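Local coordinates for protein CurF (Lyngbya majuscula, PDB 5DP2) that probably carries out NADPH-dependent cyclopropane ring formation on a carrier-protein-bound intermediate of curacin A biosynthesis, as an unusual member of the enoyl reductase family, at residues 16-21 with 76-81; 43-48 with 135-140; 51-56 with 327-332. One frame throughout, in Å; residues are numbered along the deposited sequence. Where two conformers were deposited one is given.

Contact 1: residues 16-21 with 76-81; sequences PSYGLL and ENLTFG
Tyr18 reaches out of the loop between strands 11-14 and 25-28 and lays the edge of its ring against Leu78, joining two loops of the catalytic, GroES-like half of the medium-chain dehydrogenase/reductase fold. Start at CB, which makes no contact with 76-81 and serves to aim the ring: with CG anti to the carbonyl carbon (chi1 -66°), the ring runs out toward the far loop. At CD1 the ring meets helix 50-57, packing on Asn55 O. Next along that edge, Tyr18 CE1 lies 3.9 Å from Leu78 CD2. The hydroxyl is the last atom, with Tyr18 OH 4.0 Å from Leu78 CD2, so this methyl is nearly equidistant from CE1 and OH, at the ring edge and near its plane rather than over a face. With its CG anti to the backbone N (chi1 -175°), Leu78 carries CD2 to that edge, and the two side chains cross at about a right angle. Tyr68 and Ala75 also touch Tyr18, while Asn55 touches Leu78.

At the other end the approach is longer and more exposed. Pro16 CA and Glu76 CA are 4.9 Å apart, yet the side chain of Pro16 turns away. Arg14, just before the first loop, donates from NH2 to Glu76 O and so holds this end of 76-81. After Tyr18, Gly19, at positive phi, is pinned to helix 50-57 by a backbone hydrogen bond to Val56. On the exposed side the nearest approach is Pro16 O to Glu76 CB, at 4.4 Å.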
loop_
_atom_site.group_PDB
_atom_site.type_symbol
_atom_site.label_atom_id
_atom_site.label_comp_id
_atom_site.label_asym_id
_atom_site.label_seq_id
_atom_site.Cartn_x
_atom_site.Cartn_y
_atom_site.Cartn_z
ATOM N N PRO A 16 17.677 -12.714 10.093
ATOM C CA PRO A 16 19.004 -13.264 9.852
ATOM C C PRO A 16 19.147 -13.873 8.465
ATOM O O PRO A 16 20.279 -14.089 7.995
ATOM C CB PRO A 16 19.116 -14.353 10.914
ATOM C CG PRO A 16 17.716 -14.817 11.127
ATOM C CD PRO A 16 16.903 -13.551 11.024
ATOM N N SER A 17 18.029 -14.205 7.831
ATOM C CA SER A 17 17.999 -15.023 6.620
ATOM C C SER A 17 16.534 -15.017 6.174
ATOM O O SER A 17 15.639 -14.663 6.957
ATOM C CB SER A 17 18.464 -16.459 6.873
ATOM O OG SER A 17 17.698 -17.059 7.902
ATOM N N TYR A 18 16.294 -15.448 4.941
ATOM C CA TYR A 18 14.944 -15.516 4.377
ATOM C C TYR A 18 14.289 -16.866 4.645
ATOM O O TYR A 18 14.970 -17.903 4.767
ATOM C CB TYR A 18 15.004 -15.311 2.871
ATOM C CG TYR A 18 15.458 -13.930 2.467
ATOM C CD1 TYR A 18 14.775 -12.817 2.904
ATOM C CD2 TYR A 18 16.558 -13.718 1.646
ATOM C CE1 TYR A 18 15.172 -11.532 2.544
ATOM C CE2 TYR A 18 16.964 -12.425 1.274
ATOM C CZ TYR A 18 16.254 -11.332 1.737
ATOM O OH TYR A 18 16.603 -10.027 1.410
ATOM N N GLY A 19 12.959 -16.847 4.722
ATOM C CA GLY A 19 12.154 -18.061 4.633
ATOM C C GLY A 19 11.087 -18.268 5.678
ATOM O O GLY A 19 10.131 -19.023 5.425
ATOM N N LEU A 20 11.236 -17.665 6.858
ATOM C CA LEU A 20 10.281 -17.881 7.962
ATOM C C LEU A 20 9.925 -16.577 8.668
ATOM O O LEU A 20 10.822 -15.814 9.065
ATOM C CB LEU A 20 10.791 -18.840 9.008
ATOM C CG LEU A 20 10.998 -20.304 8.600
ATOM C CD1 LEU A 20 11.494 -21.082 9.788
ATOM C CD2 LEU A 20 9.749 -20.975 8.030
ATOM N N LEU A 21 8.634 -16.341 8.881
ATOM C CA LEU A 21 8.200 -15.170 9.635
ATOM C C LEU A 21 8.726 -15.194 11.069
ATOM O O LEU A 21 9.001 -14.130 11.644
ATOM C CB LEU A 21 6.666 -15.033 9.633
ATOM C CG LEU A 21 6.027 -14.830 8.253
ATOM C CD1 LEU A 21 4.533 -14.641 8.396
ATOM C CD2 LEU A 21 6.653 -13.675 7.502
ATOM N N GLU A 76 20.446 -10.007 5.988
ATOM C CA GLU A 76 20.732 -9.485 7.316
ATOM C C GLU A 76 20.762 -7.963 7.380
ATOM O O GLU A 76 20.779 -7.390 8.476
ATOM C CB GLU A 76 22.038 -10.068 7.851
ATOM C CG GLU A 76 23.277 -9.638 7.083
ATOM C CD GLU A 76 24.525 -10.332 7.576
ATOM O OE1 GLU A 76 24.407 -11.472 8.054
ATOM O OE2 GLU A 76 25.624 -9.750 7.493
ATOM N N ASN A 77 20.735 -7.308 6.212
ATOM C CA ASN A 77 20.686 -5.846 6.132
ATOM C C ASN A 77 19.280 -5.316 5.849
ATOM O O ASN A 77 19.077 -4.103 5.881
ATOM C CB ASN A 77 21.656 -5.340 5.063
ATOM C CG ASN A 77 23.102 -5.592 5.417
ATOM O OD1 ASN A 77 23.431 -5.983 6.541
ATOM N ND2 ASN A 77 23.975 -5.336 4.448
ATOM N N LEU A 78 18.338 -6.187 5.494
ATOM C CA LEU A 78 16.987 -5.744 5.104
ATOM C C LEU A 78 16.249 -5.111 6.282
ATOM O O LEU A 78 16.186 -5.684 7.368
ATOM C CB LEU A 78 16.200 -6.950 4.582
ATOM C CG LEU A 78 14.797 -6.648 4.023
ATOM C CD1 LEU A 78 14.829 -5.778 2.781
ATOM C CD2 LEU A 78 14.077 -7.945 3.722
ATOM N N THR A 79 15.650 -3.941 6.022
ATOM C CA THR A 79 14.759 -3.305 6.977
ATOM C C THR A 79 13.324 -3.329 6.429
ATOM O O THR A 79 13.084 -3.636 5.261
ATOM C CB THR A 79 15.207 -1.867 7.319
ATOM O OG1 THR A 79 15.153 -1.048 6.150
ATOM C CG2 THR A 79 16.614 -1.816 7.850
ATOM N N PHE A 80 12.394 -2.994 7.321
ATOM C CA PHE A 80 10.968 -3.053 7.029
ATOM C C PHE A 80 10.311 -1.759 7.460
ATOM O O PHE A 80 10.800 -1.065 8.350
ATOM C CB PHE A 80 10.327 -4.239 7.776
ATOM C CG PHE A 80 10.990 -5.549 7.482
ATOM C CD1 PHE A 80 10.620 -6.301 6.389
ATOM C CD2 PHE A 80 12.050 -6.009 8.263
ATOM C CE1 PHE A 80 11.283 -7.464 6.064
ATOM C CE2 PHE A 80 12.711 -7.182 7.949
ATOM C CZ PHE A 80 12.318 -7.921 6.865
ATOM N N GLY A 81 9.165 -1.488 6.843
ATOM C CA GLY A 81 8.353 -0.325 7.179
ATOM C C GLY A 81 8.422 0.680 6.045
ATOM O O GLY A 81 9.266 1.605 6.060
#

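Contact 2: residues 43-48 with 135-140; sequences IKAVPV and EAATIF
Ala137 meets strand 39-48 at two points, and all three residues involved are buried. Its methyl faces that of Ala45, with Ala45 CB 3.8 Å from Ala137 CB. Two residues on, the ring of Pro47 lies against the carbonyl oxygen: Pro47 CG is 3.5 Å from Ala137 O, and CD and CB of the same ring are only a little farther from it. Small side chains make this possible, for the backbones come as close as 6.0 Å between Ala45 CA and Ala137 CA.

One shell out, the chain leaving helix 133-136 is held in shape by its own bonds. Glu135 O is gripped twice by Thr138, from OG1 at 2.8 Å and from N at 3.1 Å; the hydroxyl arrives in the carbonyl plane at a C=O...donor angle of 158°. These bonds overlap with a type I turn from Ala136 to Ile139, and Thr138 OG1 is itself bonded to Leu311 N. On the strand side, a classic beta bulge sets Lys44 and Ala45 together opposite Val85 of strand 83-91.

Ala45 and Pro47 point to the 135-140 side of the strand, whereas Val46 points away and packs on Ala112 and Phe113. The contact thus joins the curled mixed sheet of the medium-chain dehydrogenase/reductase fold to the chain leaving helix 133-136. Strand 39-48 is flanked here by its antiparallel neighbours 83-91 and 336-340: Val338 of the latter touches both Ala45 and Ala137, and Phe140, opening helix 140-153, packs on strand 103-107.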
loop_
_atom_site.group_PDB
_atom_site.type_symbol
_atom_site.label_atom_id
_atom_site.label_comp_id
_atom_site.label_asym_id
_atom_site.label_seq_id
_atom_site.Cartn_x
_atom_site.Cartn_y
_atom_site.Cartn_z
ATOM N N ILE A 43 8.787 6.640 16.057
ATOM C CA ILE A 43 7.676 5.959 15.425
ATOM C C ILE A 43 6.617 5.610 16.453
ATOM O O ILE A 43 6.928 5.121 17.533
ATOM C CB ILE A 43 8.175 4.688 14.672
ATOM C CG1 ILE A 43 9.229 5.062 13.645
ATOM C CG2 ILE A 43 7.020 3.937 14.066
ATOM C CD1 ILE A 43 8.788 6.027 12.563
ATOM N N LYS A 44 5.337 5.854 16.092
ATOM C CA LYS A 44 4.220 5.495 16.942
ATOM C C LYS A 44 3.379 4.350 16.380
ATOM O O LYS A 44 2.858 3.541 17.144
ATOM C CB LYS A 44 3.358 6.723 17.248
ATOM C CG LYS A 44 4.118 7.873 17.932
ATOM C CD LYS A 44 4.573 7.525 19.342
ATOM C CE LYS A 44 5.597 8.503 19.894
ATOM N NZ LYS A 44 4.974 9.822 20.191
ATOM N N ALA A 45 3.225 4.269 15.053
ATOM C CA ALA A 45 2.437 3.198 14.446
ATOM C C ALA A 45 2.985 2.950 13.059
ATOM O O ALA A 45 3.323 3.889 12.327
ATOM C CB ALA A 45 0.952 3.560 14.419
ATOM N N VAL A 46 3.052 1.671 12.684
ATOM C CA VAL A 46 3.647 1.270 11.422
ATOM C C VAL A 46 2.913 0.018 10.965
ATOM O O VAL A 46 2.824 -0.952 11.718
ATOM C CB VAL A 46 5.193 1.043 11.555
ATOM C CG1 VAL A 46 5.605 0.279 12.808
ATOM C CG2 VAL A 46 5.743 0.450 10.281
ATOM N N PRO A 47 2.348 0.030 9.758
ATOM C CA PRO A 47 1.608 -1.134 9.308
ATOM C C PRO A 47 2.494 -2.139 8.599
ATOM O O PRO A 47 3.594 -1.814 8.134
ATOM C CB PRO A 47 0.614 -0.541 8.332
ATOM C CG PRO A 47 1.403 0.576 7.690
ATOM C CD PRO A 47 2.250 1.159 8.793
ATOM N N VAL A 48 1.993 -3.376 8.484
ATOM C CA VAL A 48 2.619 -4.390 7.653
ATOM C C VAL A 48 2.064 -4.290 6.220
ATOM O O VAL A 48 0.856 -4.151 6.036
ATOM C CB VAL A 48 2.310 -5.812 8.191
ATOM C CG1 VAL A 48 3.105 -6.862 7.406
ATOM C CG2 VAL A 48 2.626 -5.937 9.668
ATOM N N GLU A 135 -5.071 5.356 13.083
ATOM C CA GLU A 135 -5.874 5.678 11.901
ATOM C C GLU A 135 -5.024 6.227 10.768
ATOM O O GLU A 135 -5.149 5.833 9.611
ATOM C CB GLU A 135 -6.954 6.702 12.258
ATOM C CG GLU A 135 -8.142 6.110 12.987
ATOM C CD GLU A 135 -9.162 7.145 13.421
ATOM O OE1 GLU A 135 -8.768 8.251 13.876
ATOM O OE2 GLU A 135 -10.367 6.815 13.349
ATOM N N ALA A 136 -4.147 7.167 11.107
ATOM C CA ALA A 136 -3.305 7.787 10.088
ATOM C C ALA A 136 -2.331 6.793 9.467
ATOM O O ALA A 136 -1.947 6.941 8.319
ATOM C CB ALA A 136 -2.570 9.002 10.637
ATOM N N ALA A 137 -1.957 5.766 10.244
ATOM C CA ALA A 137 -1.046 4.713 9.768
ATOM C C ALA A 137 -1.670 3.860 8.679
ATOM O O ALA A 137 -0.946 3.088 8.050
ATOM C CB ALA A 137 -0.588 3.844 10.923
ATOM N N THR A 138 -2.983 3.973 8.440
ATOM C CA THR A 138 -3.597 3.215 7.356
ATOM C C THR A 138 -3.481 3.892 6.003
ATOM O O THR A 138 -3.855 3.281 4.998
ATOM C CB THR A 138 -5.090 2.920 7.645
ATOM O OG1 THR A 138 -5.879 4.115 7.505
ATOM C CG2 THR A 138 -5.318 2.264 8.964
ATOM N N ILE A 139 -2.991 5.138 5.940
ATOM C CA ILE A 139 -3.196 5.957 4.740
ATOM C C ILE A 139 -2.182 5.760 3.614
ATOM O O ILE A 139 -2.568 5.540 2.472
ATOM C CB ILE A 139 -3.254 7.470 5.122
ATOM C CG1 ILE A 139 -4.473 7.748 5.996
ATOM C CG2 ILE A 139 -3.239 8.333 3.866
ATOM C CD1 ILE A 139 -4.537 9.154 6.543
ATOM N N PHE A 140 -0.879 5.933 3.908
ATOM C CA PHE A 140 0.081 6.279 2.853
ATOM C C PHE A 140 0.159 5.284 1.693
ATOM O O PHE A 140 -0.162 5.625 0.551
ATOM C CB PHE A 140 1.481 6.512 3.472
ATOM C CG PHE A 140 2.521 6.928 2.477
ATOM C CD1 PHE A 140 2.642 8.264 2.079
ATOM C CD2 PHE A 140 3.374 5.998 1.899
ATOM C CE1 PHE A 140 3.582 8.632 1.135
ATOM C CE2 PHE A 140 4.323 6.366 0.958
ATOM C CZ PHE A 140 4.413 7.690 0.568
#

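Contact 3: residues 51-56 with 327-332; sequences REVLNV and HLQHSK. With NAP (NADP nicotinamide-adenine-dinucleotide phosphate), chain B.
Val53 of helix 50-57 plants its two methyls on Leu328 and Gln329 at the end of helix 321-329, a helix-to-helix contact beside the NADP cleft of the medium-chain dehydrogenase/reductase fold. The tight part is apolar. Val53 has CG1 anti to the backbone N (chi1 174°), which turns CG1 to Gln329 and CG2 to Leu328: CG2 meets Leu328 CD2 at 4.1 Å, the side chains meeting aslant, and CG1 rests on Gln329 CB at 4.0 Å, there at about a right angle. Phe325, one turn before Gln329 in the same helix, also packs on Val53. Leu328 is shared, since its other methyl, CD1, turns to the cofactor and lies 3.8 Å from NADP O5B.

The far side is looser. Gln329 meets Val53 chiefly through its CB, and its extended chain runs on past Val53 toward Leu21 from a partly exposed position. His330, Ser331 and Lys332 leave the interface altogether, and the helix ends in a Schellman motif, with Ser331 at positive phi (56°), Ser331 N bonded to Leu328 O at 2.9 Å and Lys332 N to His327 O at 3.0 Å. This turn brings Ser331 to the phosphate on the adenosine ribose, the group that distinguishes NADP from NAD. Lys194 NZ bonds both Ser331 O and the cofactor. Ser331 itself donates from OG to NADP O3X over a short 2.6 Å.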
loop_
_atom_site.group_PDB
_atom_site.type_symbol
_atom_site.label_atom_id
_atom_site.label_comp_id
_atom_site.label_asym_id
_atom_site.label_seq_id
_atom_site.Cartn_x
_atom_site.Cartn_y
_atom_site.Cartn_z
ATOM N N ARG A 51 4.032 -6.815 0.456
ATOM C CA ARG A 51 5.413 -6.951 -0.063
ATOM C C ARG A 51 6.360 -7.445 0.998
ATOM O O ARG A 51 7.285 -8.212 0.716
ATOM C CB ARG A 51 5.946 -5.564 -0.595
ATOM C CG ARG A 51 7.440 -5.541 -1.008
ATOM C CD ARG A 51 7.759 -6.339 -2.248
ATOM N NE ARG A 51 7.275 -5.675 -3.440
ATOM C CZ ARG A 51 7.892 -4.703 -4.148
ATOM N NH1 ARG A 51 9.097 -4.232 -3.793
ATOM N NH2 ARG A 51 7.275 -4.216 -5.205
ATOM N N GLU A 52 6.197 -6.945 2.212
ATOM C CA GLU A 52 7.123 -7.283 3.301
ATOM C C GLU A 52 6.973 -8.725 3.756
ATOM O O GLU A 52 7.964 -9.339 4.146
ATOM C CB GLU A 52 6.932 -6.304 4.443
ATOM C CG GLU A 52 7.330 -4.886 4.008
ATOM C CD GLU A 52 6.952 -3.786 4.933
ATOM O OE1 GLU A 52 5.824 -3.796 5.478
ATOM O OE2 GLU A 52 7.783 -2.853 5.070
ATOM N N VAL A 53 5.759 -9.271 3.721
ATOM C CA VAL A 53 5.569 -10.710 3.913
ATOM C C VAL A 53 6.332 -11.487 2.832
ATOM O O VAL A 53 7.088 -12.409 3.136
ATOM C CB VAL A 53 4.055 -11.064 3.922
ATOM C CG1 VAL A 53 3.854 -12.566 3.963
ATOM C CG2 VAL A 53 3.348 -10.401 5.100
ATOM N N LEU A 54 6.173 -11.086 1.572
ATOM C CA LEU A 54 6.882 -11.751 0.480
ATOM C C LEU A 54 8.393 -11.616 0.661
ATOM O O LEU A 54 9.150 -12.539 0.338
ATOM C CB LEU A 54 6.458 -11.170 -0.877
ATOM C CG LEU A 54 4.980 -11.239 -1.257
ATOM C CD1 LEU A 54 4.792 -10.629 -2.639
ATOM C CD2 LEU A 54 4.465 -12.672 -1.192
ATOM N N ASN A 55 8.837 -10.465 1.172
ATOM C CA ASN A 55 10.274 -10.262 1.401
ATOM C C ASN A 55 10.798 -11.255 2.441
ATOM O O ASN A 55 11.824 -11.940 2.220
ATOM C CB ASN A 55 10.560 -8.861 1.971
ATOM C CG ASN A 55 10.326 -7.682 1.030
ATOM O OD1 ASN A 55 10.108 -6.576 1.542
ATOM N ND2 ASN A 55 10.427 -7.872 -0.273
ATOM N N VAL A 56 10.136 -11.358 3.596
ATOM C CA VAL A 56 10.638 -12.245 4.655
ATOM C C VAL A 56 10.682 -13.700 4.169
ATOM O O VAL A 56 11.627 -14.419 4.496
ATOM C CB VAL A 56 9.811 -12.124 5.946
ATOM C CG1 VAL A 56 10.297 -13.120 6.996
ATOM C CG2 VAL A 56 9.892 -10.713 6.522
ATOM N N HIS A 327 -0.889 -12.597 10.394
ATOM C CA HIS A 327 -2.294 -12.225 10.198
ATOM C C HIS A 327 -2.501 -11.838 8.737
ATOM O O HIS A 327 -3.505 -12.170 8.112
ATOM C CB HIS A 327 -2.655 -11.106 11.170
ATOM C CG HIS A 327 -4.120 -10.831 11.299
ATOM N ND1 HIS A 327 -4.954 -11.510 12.157
ATOM C CD2 HIS A 327 -4.879 -9.870 10.719
ATOM C CE1 HIS A 327 -6.169 -10.984 12.085
ATOM N NE2 HIS A 327 -6.150 -9.999 11.205
ATOM N N LEU A 328 -1.528 -11.100 8.177
ATOM C CA LEU A 328 -1.575 -10.707 6.764
ATOM C C LEU A 328 -1.267 -11.889 5.845
ATOM O O LEU A 328 -1.975 -12.107 4.858
ATOM C CB LEU A 328 -0.613 -9.521 6.518
ATOM C CG LEU A 328 -0.701 -8.923 5.127
ATOM C CD1 LEU A 328 -2.113 -8.555 4.695
ATOM C CD2 LEU A 328 0.230 -7.736 5.048
ATOM N N GLN A 329 -0.261 -12.694 6.188
ATOM C CA GLN A 329 0.061 -13.872 5.377
ATOM C C GLN A 329 -1.139 -14.805 5.207
ATOM O O GLN A 329 -1.388 -15.288 4.103
ATOM C CB GLN A 329 1.188 -14.646 6.035
ATOM C CG GLN A 329 1.595 -15.899 5.284
ATOM C CD GLN A 329 2.474 -16.842 6.095
ATOM O OE1 GLN A 329 2.476 -16.810 7.337
ATOM N NE2 GLN A 329 3.207 -17.697 5.402
ATOM N N HIS A 330 -1.854 -15.060 6.303
ATOM C CA HIS A 330 -3.032 -15.938 6.301
ATOM C C HIS A 330 -4.308 -15.218 5.885
ATOM O O HIS A 330 -5.365 -15.827 5.834
ATOM C CB HIS A 330 -3.200 -16.588 7.677
ATOM C CG HIS A 330 -2.105 -17.530 8.046
ATOM N ND1 HIS A 330 -1.437 -18.306 7.123
ATOM C CD2 HIS A 330 -1.543 -17.794 9.243
ATOM C CE1 HIS A 330 -0.502 -19.001 7.740
ATOM N NE2 HIS A 330 -0.560 -18.721 9.028
ATOM N N SER A 331 -4.183 -13.926 5.571
ATOM C CA SER A 331 -5.243 -13.120 5.026
ATOM C C SER A 331 -6.474 -13.105 5.891
ATOM O O SER A 331 -7.591 -13.344 5.421
ATOM C CB SER A 331 -5.582 -13.557 3.623
ATOM O OG SER A 331 -6.042 -12.427 2.939
ATOM N N LYS A 332 -6.261 -12.852 7.176
ATOM C CA LYS A 332 -7.313 -12.854 8.176
ATOM C C LYS A 332 -8.027 -11.526 8.315
ATOM O O LYS A 332 -8.880 -11.374 9.188
ATOM C CB LYS A 332 -6.719 -13.258 9.540
ATOM C CG LYS A 332 -6.133 -14.641 9.574
ATOM C CD LYS A 332 -5.583 -14.936 10.959
ATOM C CE LYS A 332 -5.211 -16.376 11.148
ATOM N NZ LYS A 332 -4.877 -16.658 12.573
HETATM P PA NAP B . -3.552 -6.837 0.950
HETATM O O1A NAP B . -4.056 -6.328 2.257
HETATM O O2A NAP B . -4.315 -6.541 -0.289
HETATM O O5B NAP B . -3.333 -8.411 1.119
HETATM C C5B NAP B . -3.177 -9.265 -0.022
HETATM C C4B NAP B . -4.482 -9.533 -0.740
HETATM O O4B NAP B . -4.252 -10.520 -1.718
HETATM C C3B NAP B . -5.590 -10.010 0.151
HETATM O O3B NAP B . -6.626 -9.025 0.139
HETATM C C2B NAP B . -6.061 -11.344 -0.460
HETATM O O2B NAP B . -7.436 -11.531 -0.645
HETATM C C1B NAP B . -5.450 -11.315 -1.847
HETATM N N9A NAP B . -5.010 -12.612 -2.344
HETATM C C8A NAP B . -3.797 -13.221 -2.105
HETATM N N7A NAP B . -3.736 -14.418 -2.734
HETATM C C5A NAP B . -4.901 -14.565 -3.381
HETATM C C6A NAP B . -5.466 -15.573 -4.218
HETATM N N6A NAP B . -4.760 -16.686 -4.500
HETATM N N1A NAP B . -6.683 -15.380 -4.708
HETATM C C2A NAP B . -7.354 -14.263 -4.406
HETATM N N3A NAP B . -6.933 -13.252 -3.641
HETATM C C4A NAP B . -5.726 -13.418 -3.123
HETATM O O3 NAP B . -2.034 -6.347 0.730
HETATM P PN NAP B . -1.481 -4.918 0.266
HETATM O O1N NAP B . -0.257 -4.648 1.051
HETATM O O2N NAP B . -2.583 -3.898 0.268
HETATM O O5D NAP B . -1.031 -5.233 -1.200
HETATM C C5D NAP B . -2.039 -5.553 -2.187
HETATM C C4D NAP B . -1.368 -6.202 -3.424
HETATM O O4D NAP B . -0.829 -5.170 -4.208
HETATM C C3D NAP B . -0.190 -7.129 -3.103
HETATM O O3D NAP B . -0.102 -8.106 -4.149
HETATM C C2D NAP B . 0.991 -6.192 -3.102
HETATM O O2D NAP B . 2.199 -6.902 -3.389
HETATM C C1D NAP B . 0.609 -5.216 -4.183
HETATM N N1N NAP B . 1.010 -3.796 -4.084
HETATM C C2N NAP B . 1.679 -3.220 -5.109
HETATM C C3N NAP B . 2.072 -1.885 -5.085
HETATM C C7N NAP B . 2.804 -1.300 -6.244
HETATM O O7N NAP B . 3.281 -0.203 -6.050
HETATM N N7N NAP B . 2.878 -2.003 -7.405
HETATM C C4N NAP B . 1.764 -1.110 -3.962
HETATM C C5N NAP B . 1.074 -1.722 -2.923
HETATM C C6N NAP B . 0.698 -3.069 -2.997
HETATM P P2B NAP B . -8.467 -11.867 0.529
HETATM O O1X NAP B . -8.554 -10.621 1.401
HETATM O O2X NAP B . -9.735 -12.157 -0.223
HETATM O O3X NAP B . -7.907 -13.049 1.282
#

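From the N terminus, 16-21 comes first and closes its loop at 76-81; before that closure the chain has laid down 43-48 and 51-56, which wait for partners at 135-140 and 327-332. Each contact therefore crosses both others, and none nests. Contact 3 closes the longest loop, which takes in the whole parallel cofactor-binding sheet before returning to helix 50-57. That helix is the hub: its Glu52 holds Gly81 N of contact 1, and it follows directly on the strand of contact 2, where Val48 packs against Val53. Together they tie the peripheral loops and the curled mixed sheet to the rim of the NADP site.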